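Long-range contact in immunoreactive 84kD antigen PG93 (Porphyromonas gingivalis, PDB 5M11), which is an essential bacterial surface component of the type IX secretion system and binds calcium and zinc ions: residues Asp382-Gly394 and Glu397-Gly409. Numbering follows the deposited sequence.
Sequences DPDHFFVGTWGNG and EFKDGKAIARYSG. With ZN (zinc ion), chain D.
Strand 386-390 and the end of the next strand, 397-399, run antiparallel, their short axes 4.9 Å apart at closest, with Phe386 and Phe398 as a hydrogen-bonded pair and Phe387 beside Glu397 as a non-hydrogen-bonded one. They form the central hairpin of a four-stranded antiparallel sheet, consistent with a beta-propeller blade, in which 373-378 and 402-407 are the outer strands. On one face of the sheet, the Phe398 ring lies nearly parallel to that of Phe386 (planes at 6°) but slid aside, so it is Phe398 CB that sits over the Phe386 ring, 3.6 Å from its centroid. Val388 CG2 adds an apolar contact with Phe398 CE2, while Phe355 and Val360 pack on Phe398 from outside the hairpin. On the other face, the Phe387 ring and the Glu397 chain lie side by side, with CG of Glu397 over the ring. With CG anti to N (chi1 -169°), the extended Glu397 chain carries its carboxylate to two donors: NE2 of His385 meets OE2 at 2.8 Å on its anti side, tilted from the carboxylate plane, with OE2 nearly in the imidazole plane, and OH of Tyr407 gives a 2.6 Å bond to OE1. These two bonds would fix the carboxylate's rotation. Beyond the far end of strand 386-390, Arg406 NH1 donates to Asn393 O at 3.0 Å, with that oxygen in the guanidinium plane. At the opposite end, a zinc ion joins the turn from Asp382 to His385 to segment 397-409 at Lys399. Asp382 chelates it through both carboxylate oxygens, and Asp384 OD2 is a further ligand. Bends at chi2 and chi4 bring Lys399 NZ to 2.1 Å from the zinc, a bond that needs the lone pair of a probably neutral amine, and to 2.8 Å from Asp400 OD1.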
ATOM      1  N   ASP A 382      -9.664  27.566  -1.663  1.00 72.54           N
ATOM      2  CA  ASP A 382     -10.218  27.048  -0.405  1.00 72.02           C
ATOM      3  C   ASP A 382      -9.830  25.549  -0.220  1.00 72.39           C
ATOM      4  O   ASP A 382     -10.543  24.664  -0.691  1.00 70.83           O
ATOM      5  CB  ASP A 382     -11.744  27.288  -0.320  1.00 74.80           C
ATOM      6  CG  ASP A 382     -12.357  27.250   1.077  1.00 89.12           C
ATOM      7  OD1 ASP A 382     -13.579  27.510   1.202  1.00 92.72           O
ATOM      8  OD2 ASP A 382     -11.630  26.933   2.045  1.00 93.12           O
ATOM      9  N   PRO A 383      -8.690  25.253   0.459  1.00 68.34           N
ATOM     10  CA  PRO A 383      -8.284  23.847   0.662  1.00 66.70           C
ATOM     11  C   PRO A 383      -9.299  22.977   1.386  1.00 70.83           C
ATOM     12  O   PRO A 383      -9.371  21.791   1.074  1.00 69.19           O
ATOM     13  CB  PRO A 383      -7.014  23.956   1.521  1.00 68.73           C
ATOM     14  CG  PRO A 383      -7.044  25.321   2.106  1.00 75.22           C
ATOM     15  CD  PRO A 383      -7.716  26.174   1.074  1.00 71.19           C
ATOM     16  N   ASP A 384     -10.055  23.545   2.355  1.00 69.65           N
ATOM     17  CA  ASP A 384     -11.029  22.773   3.119  1.00 70.90           C
ATOM     18  C   ASP A 384     -12.340  22.609   2.358  1.00 73.19           C
ATOM     19  O   ASP A 384     -13.212  21.891   2.825  1.00 73.87           O
ATOM     20  CB  ASP A 384     -11.261  23.319   4.544  1.00 76.17           C
ATOM     21  CG  ASP A 384     -11.296  24.825   4.710  1.00 97.75           C
ATOM     22  OD1 ASP A 384     -10.330  25.381   5.294  1.00 99.31           O
ATOM     23  OD2 ASP A 384     -12.335  25.442   4.347  1.00109.73           O
ATOM     24  N   HIS A 385     -12.445  23.192   1.162  1.00 68.83           N
ATOM     25  CA  HIS A 385     -13.622  23.075   0.312  1.00 68.92           C
ATOM     26  C   HIS A 385     -13.301  22.153  -0.856  1.00 66.84           C
ATOM     27  O   HIS A 385     -12.615  22.546  -1.804  1.00 66.17           O
ATOM     28  CB  HIS A 385     -14.120  24.458  -0.164  1.00 71.75           C
ATOM     29  CG  HIS A 385     -15.465  24.454  -0.838  1.00 76.98           C
ATOM     30  ND1 HIS A 385     -15.722  25.264  -1.944  1.00 79.26           N
ATOM     31  CD2 HIS A 385     -16.592  23.759  -0.537  1.00 79.89           C
ATOM     32  CE1 HIS A 385     -16.981  25.022  -2.280  1.00 79.43           C
ATOM     33  NE2 HIS A 385     -17.544  24.126  -1.462  1.00 80.31           N
ATOM     34  N   PHE A 386     -13.762  20.905  -0.757  1.00 58.72           N
ATOM     35  CA  PHE A 386     -13.559  19.905  -1.794  1.00 55.08           C
ATOM     36  C   PHE A 386     -14.806  19.056  -1.941  1.00 59.40           C
ATOM     37  O   PHE A 386     -15.617  18.987  -1.017  1.00 60.56           O
ATOM     38  CB  PHE A 386     -12.309  19.028  -1.519  1.00 54.50           C
ATOM     39  CG  PHE A 386     -12.310  18.244  -0.224  1.00 54.94           C
ATOM     40  CD1 PHE A 386     -12.772  16.936  -0.185  1.00 56.96           C
ATOM     41  CD2 PHE A 386     -11.819  18.808   0.951  1.00 55.57           C
ATOM     42  CE1 PHE A 386     -12.761  16.210   1.009  1.00 58.35           C
ATOM     43  CE2 PHE A 386     -11.819  18.087   2.147  1.00 58.53           C
ATOM     44  CZ  PHE A 386     -12.277  16.788   2.167  1.00 57.27           C
ATOM     45  N   PHE A 387     -14.950  18.415  -3.111  1.00 55.52           N
ATOM     46  CA  PHE A 387     -16.046  17.514  -3.457  1.00 56.42           C
ATOM     47  C   PHE A 387     -15.532  16.084  -3.627  1.00 60.85           C
ATOM     48  O   PHE A 387     -14.355  15.870  -3.971  1.00 59.34           O
ATOM     49  CB  PHE A 387     -16.766  17.979  -4.737  1.00 58.28           C
ATOM     50  CG  PHE A 387     -17.767  19.096  -4.537  1.00 60.94           C
ATOM     51  CD1 PHE A 387     -19.108  18.814  -4.281  1.00 66.28           C
ATOM     52  CD2 PHE A 387     -17.374  20.424  -4.614  1.00 61.76           C
ATOM     53  CE1 PHE A 387     -20.032  19.847  -4.091  1.00 68.09           C
ATOM     54  CE2 PHE A 387     -18.294  21.454  -4.407  1.00 66.10           C
ATOM     55  CZ  PHE A 387     -19.618  21.159  -4.160  1.00 66.17           C
ATOM     56  N   VAL A 388     -16.412  15.101  -3.351  1.00 58.63           N
ATOM     57  CA  VAL A 388     -16.088  13.678  -3.474  1.00 58.61           C
ATOM     58  C   VAL A 388     -17.192  12.951  -4.262  1.00 64.24           C
ATOM     59  O   VAL A 388     -18.372  13.070  -3.947  1.00 65.55           O
ATOM     60  CB  VAL A 388     -15.816  12.994  -2.107  1.00 62.66           C
ATOM     61  CG1 VAL A 388     -15.452  11.517  -2.286  1.00 62.50           C
ATOM     62  CG2 VAL A 388     -14.715  13.722  -1.342  1.00 61.38           C
ATOM     63  N   GLY A 389     -16.775  12.193  -5.267  1.00 60.41           N
ATOM     64  CA  GLY A 389     -17.669  11.398  -6.089  1.00 61.82           C
ATOM     65  C   GLY A 389     -17.630   9.951  -5.668  1.00 68.21           C
ATOM     66  O   GLY A 389     -16.565   9.321  -5.707  1.00 68.37           O
ATOM     67  N   THR A 390     -18.782   9.434  -5.206  1.00 65.98           N
ATOM     68  CA  THR A 390     -18.934   8.039  -4.811  1.00 67.75           C
ATOM     69  C   THR A 390     -19.591   7.263  -5.947  1.00 72.86           C
ATOM     70  O   THR A 390     -20.517   7.765  -6.600  1.00 73.06           O
ATOM     71  CB  THR A 390     -19.727   7.883  -3.514  1.00 81.81           C
ATOM     72  OG1 THR A 390     -21.005   8.489  -3.676  1.00 85.71           O
ATOM     73  CG2 THR A 390     -18.996   8.447  -2.296  1.00 79.35           C
ATOM     74  N   TRP A 391     -19.106   6.044  -6.192  1.00 69.90           N
ATOM     75  CA  TRP A 391     -19.661   5.221  -7.250  1.00 71.43           C
ATOM     76  C   TRP A 391     -20.885   4.457  -6.706  1.00 78.30           C
ATOM     77  O   TRP A 391     -20.761   3.353  -6.163  1.00 79.90           O
ATOM     78  CB  TRP A 391     -18.583   4.305  -7.838  1.00 69.73           C
ATOM     79  CG  TRP A 391     -18.890   3.845  -9.227  1.00 71.86           C
ATOM     80  CD1 TRP A 391     -19.217   2.580  -9.613  1.00 77.71           C
ATOM     81  CD2 TRP A 391     -18.904   4.648 -10.416  1.00 70.43           C
ATOM     82  NE1 TRP A 391     -19.443   2.543 -10.967  1.00 78.08           N
ATOM     83  CE2 TRP A 391     -19.259   3.802 -11.487  1.00 76.99           C
ATOM     84  CE3 TRP A 391     -18.702   6.018 -10.677  1.00 69.00           C
ATOM     85  CZ2 TRP A 391     -19.408   4.278 -12.799  1.00 76.01           C
ATOM     86  CZ3 TRP A 391     -18.857   6.486 -11.974  1.00 70.08           C
ATOM     87  CH2 TRP A 391     -19.214   5.624 -13.015  1.00 72.99           C
ATOM     88  N   GLY A 392     -22.045   5.111  -6.803  1.00 74.91           N
ATOM     89  CA  GLY A 392     -23.319   4.586  -6.333  1.00 77.97           C
ATOM     90  C   GLY A 392     -24.071   5.449  -5.336  1.00 83.11           C
ATOM     91  O   GLY A 392     -25.300   5.406  -5.319  1.00 86.20           O
ATOM     92  N   ASN A 393     -23.368   6.248  -4.506  1.00 78.28           N
ATOM     93  CA  ASN A 393     -24.015   7.061  -3.461  1.00 79.51           C
ATOM     94  C   ASN A 393     -24.109   8.602  -3.730  1.00 80.93           C
ATOM     95  O   ASN A 393     -24.620   9.340  -2.876  1.00 81.62           O
ATOM     96  CB  ASN A 393     -23.330   6.826  -2.115  1.00 83.30           C
ATOM     97  CG  ASN A 393     -23.724   5.524  -1.471  1.00113.23           C
ATOM     98  OD1 ASN A 393     -24.863   5.349  -0.997  1.00105.18           O
ATOM     99  ND2 ASN A 393     -22.780   4.586  -1.438  1.00107.95           N
ATOM    100  N   GLY A 394     -23.649   9.063  -4.889  1.00 74.14           N
ATOM    101  CA  GLY A 394     -23.753  10.472  -5.259  1.00 71.41           C
ATOM    102  C   GLY A 394     -22.524  11.338  -5.072  1.00 68.88           C
ATOM    103  O   GLY A 394     -21.405  10.833  -4.987  1.00 66.25           O
ATOM    104  N   GLU A 397     -20.093  17.032  -0.592  1.00 64.02           N
ATOM    105  CA  GLU A 397     -19.457  18.319  -0.362  1.00 62.40           C
ATOM    106  C   GLU A 397     -18.841  18.319   1.011  1.00 67.59           C
ATOM    107  O   GLU A 397     -19.524  18.033   2.007  1.00 69.72           O
ATOM    108  CB  GLU A 397     -20.465  19.476  -0.511  1.00 64.67           C
ATOM    109  CG  GLU A 397     -19.810  20.848  -0.540  1.00 70.66           C
ATOM    110  CD  GLU A 397     -20.652  22.023  -1.000  1.00 92.92           C
ATOM    111  OE1 GLU A 397     -21.822  21.818  -1.389  1.00 93.57           O
ATOM    112  OE2 GLU A 397     -20.125  23.157  -0.997  1.00 90.47           O
ATOM    113  N   PHE A 398     -17.547  18.633   1.061  1.00 62.06           N
ATOM    114  CA  PHE A 398     -16.813  18.767   2.310  1.00 61.95           C
ATOM    115  C   PHE A 398     -16.452  20.229   2.479  1.00 66.65           C
ATOM    116  O   PHE A 398     -16.165  20.909   1.486  1.00 64.65           O
ATOM    117  CB  PHE A 398     -15.595  17.853   2.336  1.00 61.88           C
ATOM    118  CG  PHE A 398     -15.960  16.390   2.472  1.00 63.91           C
ATOM    119  CD1 PHE A 398     -15.959  15.768   3.714  1.00 67.73           C
ATOM    120  CD2 PHE A 398     -16.320  15.636   1.356  1.00 64.80           C
ATOM    121  CE1 PHE A 398     -16.314  14.421   3.839  1.00 69.23           C
ATOM    122  CE2 PHE A 398     -16.685  14.293   1.487  1.00 67.80           C
ATOM    123  CZ  PHE A 398     -16.671  13.693   2.723  1.00 67.13           C
ATOM    124  N   LYS A 399     -16.587  20.742   3.716  1.00 65.70           N
ATOM    125  CA  LYS A 399     -16.314  22.139   4.036  1.00 66.40           C
ATOM    126  C   LYS A 399     -15.917  22.272   5.520  1.00 75.41           C
ATOM    127  O   LYS A 399     -16.674  21.869   6.422  1.00 77.81           O
ATOM    128  CB  LYS A 399     -17.530  23.017   3.677  1.00 69.44           C
ATOM    129  CG  LYS A 399     -17.342  24.529   3.823  1.00 88.57           C
ATOM    130  CD  LYS A 399     -16.767  25.211   2.590  1.00100.96           C
ATOM    131  CE  LYS A 399     -16.589  26.701   2.784  1.00115.30           C
ATOM    132  NZ  LYS A 399     -15.465  27.030   3.704  1.00123.46           N
ATOM    133  N   ASP A 400     -14.705  22.828   5.752  1.00 72.33           N
ATOM    134  CA  ASP A 400     -14.105  23.092   7.064  1.00 74.42           C
ATOM    135  C   ASP A 400     -14.091  21.854   8.009  1.00 79.17           C
ATOM    136  O   ASP A 400     -14.470  21.951   9.183  1.00 80.80           O
ATOM    137  CB  ASP A 400     -14.768  24.309   7.745  1.00 79.38           C
ATOM    138  CG  ASP A 400     -14.246  25.628   7.211  1.00 95.26           C
ATOM    139  OD1 ASP A 400     -14.917  26.221   6.342  1.00 97.20           O
ATOM    140  OD2 ASP A 400     -13.142  26.048   7.632  1.00102.14           O
ATOM    141  N   GLY A 401     -13.603  20.726   7.485  1.00 74.05           N
ATOM    142  CA  GLY A 401     -13.418  19.481   8.231  1.00 74.03           C
ATOM    143  C   GLY A 401     -14.640  18.646   8.552  1.00 77.75           C
ATOM    144  O   GLY A 401     -14.587  17.808   9.465  1.00 78.21           O
ATOM    145  N   LYS A 402     -15.735  18.849   7.793  1.00 73.14           N
ATOM    146  CA  LYS A 402     -17.003  18.129   7.959  1.00 74.72           C
ATOM    147  C   LYS A 402     -17.710  17.991   6.614  1.00 76.66           C
ATOM    148  O   LYS A 402     -17.468  18.808   5.722  1.00 75.58           O
ATOM    149  CB  LYS A 402     -17.925  18.868   8.961  1.00 80.49           C
ATOM    150  CG  LYS A 402     -17.537  18.756  10.438  1.00 92.09           C
ATOM    151  CD  LYS A 402     -18.421  19.604  11.331  1.00105.10           C
ATOM    152  CE  LYS A 402     -17.909  19.653  12.753  1.00121.08           C
ATOM    153  NZ  LYS A 402     -18.866  20.346  13.660  1.00133.04           N
ATOM    154  N   ALA A 403     -18.585  16.977   6.461  1.00 72.36           N
ATOM    155  CA  ALA A 403     -19.341  16.798   5.216  1.00 70.80           C
ATOM    156  C   ALA A 403     -20.602  17.612   5.309  1.00 75.59           C
ATOM    157  O   ALA A 403     -21.519  17.246   6.047  1.00 78.87           O
ATOM    158  CB  ALA A 403     -19.660  15.328   4.980  1.00 72.13           C
ATOM    159  N   ILE A 404     -20.654  18.737   4.596  1.00 69.59           N
ATOM    160  CA  ILE A 404     -21.812  19.633   4.680  1.00 70.35           C
ATOM    161  C   ILE A 404     -23.001  19.212   3.752  1.00 74.32           C
ATOM    162  O   ILE A 404     -24.124  19.619   4.059  1.00 77.75           O
ATOM    163  CB  ILE A 404     -21.424  21.123   4.460  1.00 72.29           C
ATOM    164  CG1 ILE A 404     -20.775  21.376   3.088  1.00 69.85           C
ATOM    165  CG2 ILE A 404     -20.536  21.638   5.592  1.00 73.37           C
ATOM    166  CD1 ILE A 404     -21.030  22.803   2.533  1.00 77.55           C
ATOM    167  N   ALA A 405     -22.798  18.416   2.649  1.00 66.72           N
ATOM    168  CA  ALA A 405     -23.934  18.042   1.781  1.00 66.38           C
ATOM    169  C   ALA A 405     -23.731  16.767   0.972  1.00 67.26           C
ATOM    170  O   ALA A 405     -22.614  16.485   0.554  1.00 63.65           O
ATOM    171  CB  ALA A 405     -24.252  19.182   0.813  1.00 66.40           C
ATOM    172  N   ARG A 406     -24.848  16.045   0.687  1.00 66.36           N
ATOM    173  CA  ARG A 406     -24.928  14.884  -0.217  1.00 66.55           C
ATOM    174  C   ARG A 406     -25.931  15.193  -1.360  1.00 74.19           C
ATOM    175  O   ARG A 406     -27.116  15.445  -1.117  1.00 75.58           O
ATOM    176  CB  ARG A 406     -25.289  13.559   0.488  1.00 65.89           C
ATOM    177  CG  ARG A 406     -25.401  12.408  -0.513  1.00 68.96           C
ATOM    178  CD  ARG A 406     -25.862  11.104   0.080  1.00 75.88           C
ATOM    179  NE  ARG A 406     -27.321  10.980   0.098  1.00 88.83           N
ATOM    180  CZ  ARG A 406     -28.037  10.279  -0.777  1.00 93.04           C
ATOM    181  NH1 ARG A 406     -27.438   9.624  -1.766  1.00 75.48           N
ATOM    182  NH2 ARG A 406     -29.357  10.221  -0.669  1.00 69.96           N
ATOM    183  N   TYR A 407     -25.430  15.174  -2.601  1.00 72.21           N
ATOM    184  CA  TYR A 407     -26.191  15.448  -3.828  1.00 73.88           C
ATOM    185  C   TYR A 407     -26.427  14.163  -4.603  1.00 80.40           C
ATOM    186  O   TYR A 407     -25.459  13.482  -4.983  1.00 79.31           O
ATOM    187  CB  TYR A 407     -25.449  16.468  -4.716  1.00 72.60           C
ATOM    188  CG  TYR A 407     -25.132  17.778  -4.032  1.00 73.86           C
ATOM    189  CD1 TYR A 407     -26.149  18.617  -3.583  1.00 77.75           C
ATOM    190  CD2 TYR A 407     -23.816  18.199  -3.864  1.00 72.22           C
ATOM    191  CE1 TYR A 407     -25.864  19.838  -2.977  1.00 78.03           C
ATOM    192  CE2 TYR A 407     -23.520  19.417  -3.255  1.00 73.18           C
ATOM    193  CZ  TYR A 407     -24.549  20.239  -2.821  1.00 83.70           C
ATOM    194  OH  TYR A 407     -24.284  21.439  -2.207  1.00 85.57           O
ATOM    195  N   SER A 408     -27.716  13.814  -4.800  1.00 79.46           N
ATOM    196  CA  SER A 408     -28.174  12.629  -5.528  1.00 80.92           C
ATOM    197  C   SER A 408     -29.652  12.736  -5.822  1.00 90.16           C
ATOM    198  O   SER A 408     -30.436  13.055  -4.927  1.00 91.86           O
ATOM    199  CB  SER A 408     -27.900  11.349  -4.740  1.00 83.87           C
ATOM    200  OG  SER A 408     -28.186  10.187  -5.501  1.00 89.60           O
ATOM    201  N   GLY A 409     -30.007  12.472  -7.072  1.00 88.82           N
ATOM    202  CA  GLY A 409     -31.385  12.451  -7.535  1.00 93.13           C
ATOM    203  C   GLY A 409     -32.063  13.782  -7.777  1.00 99.83           C
ATOM    204  O   GLY A 409     -31.418  14.754  -8.179  1.00 96.66           O
TER
HETATM  205 ZN    ZN D 803     -13.403  26.983   3.308  1.00106.34          ZN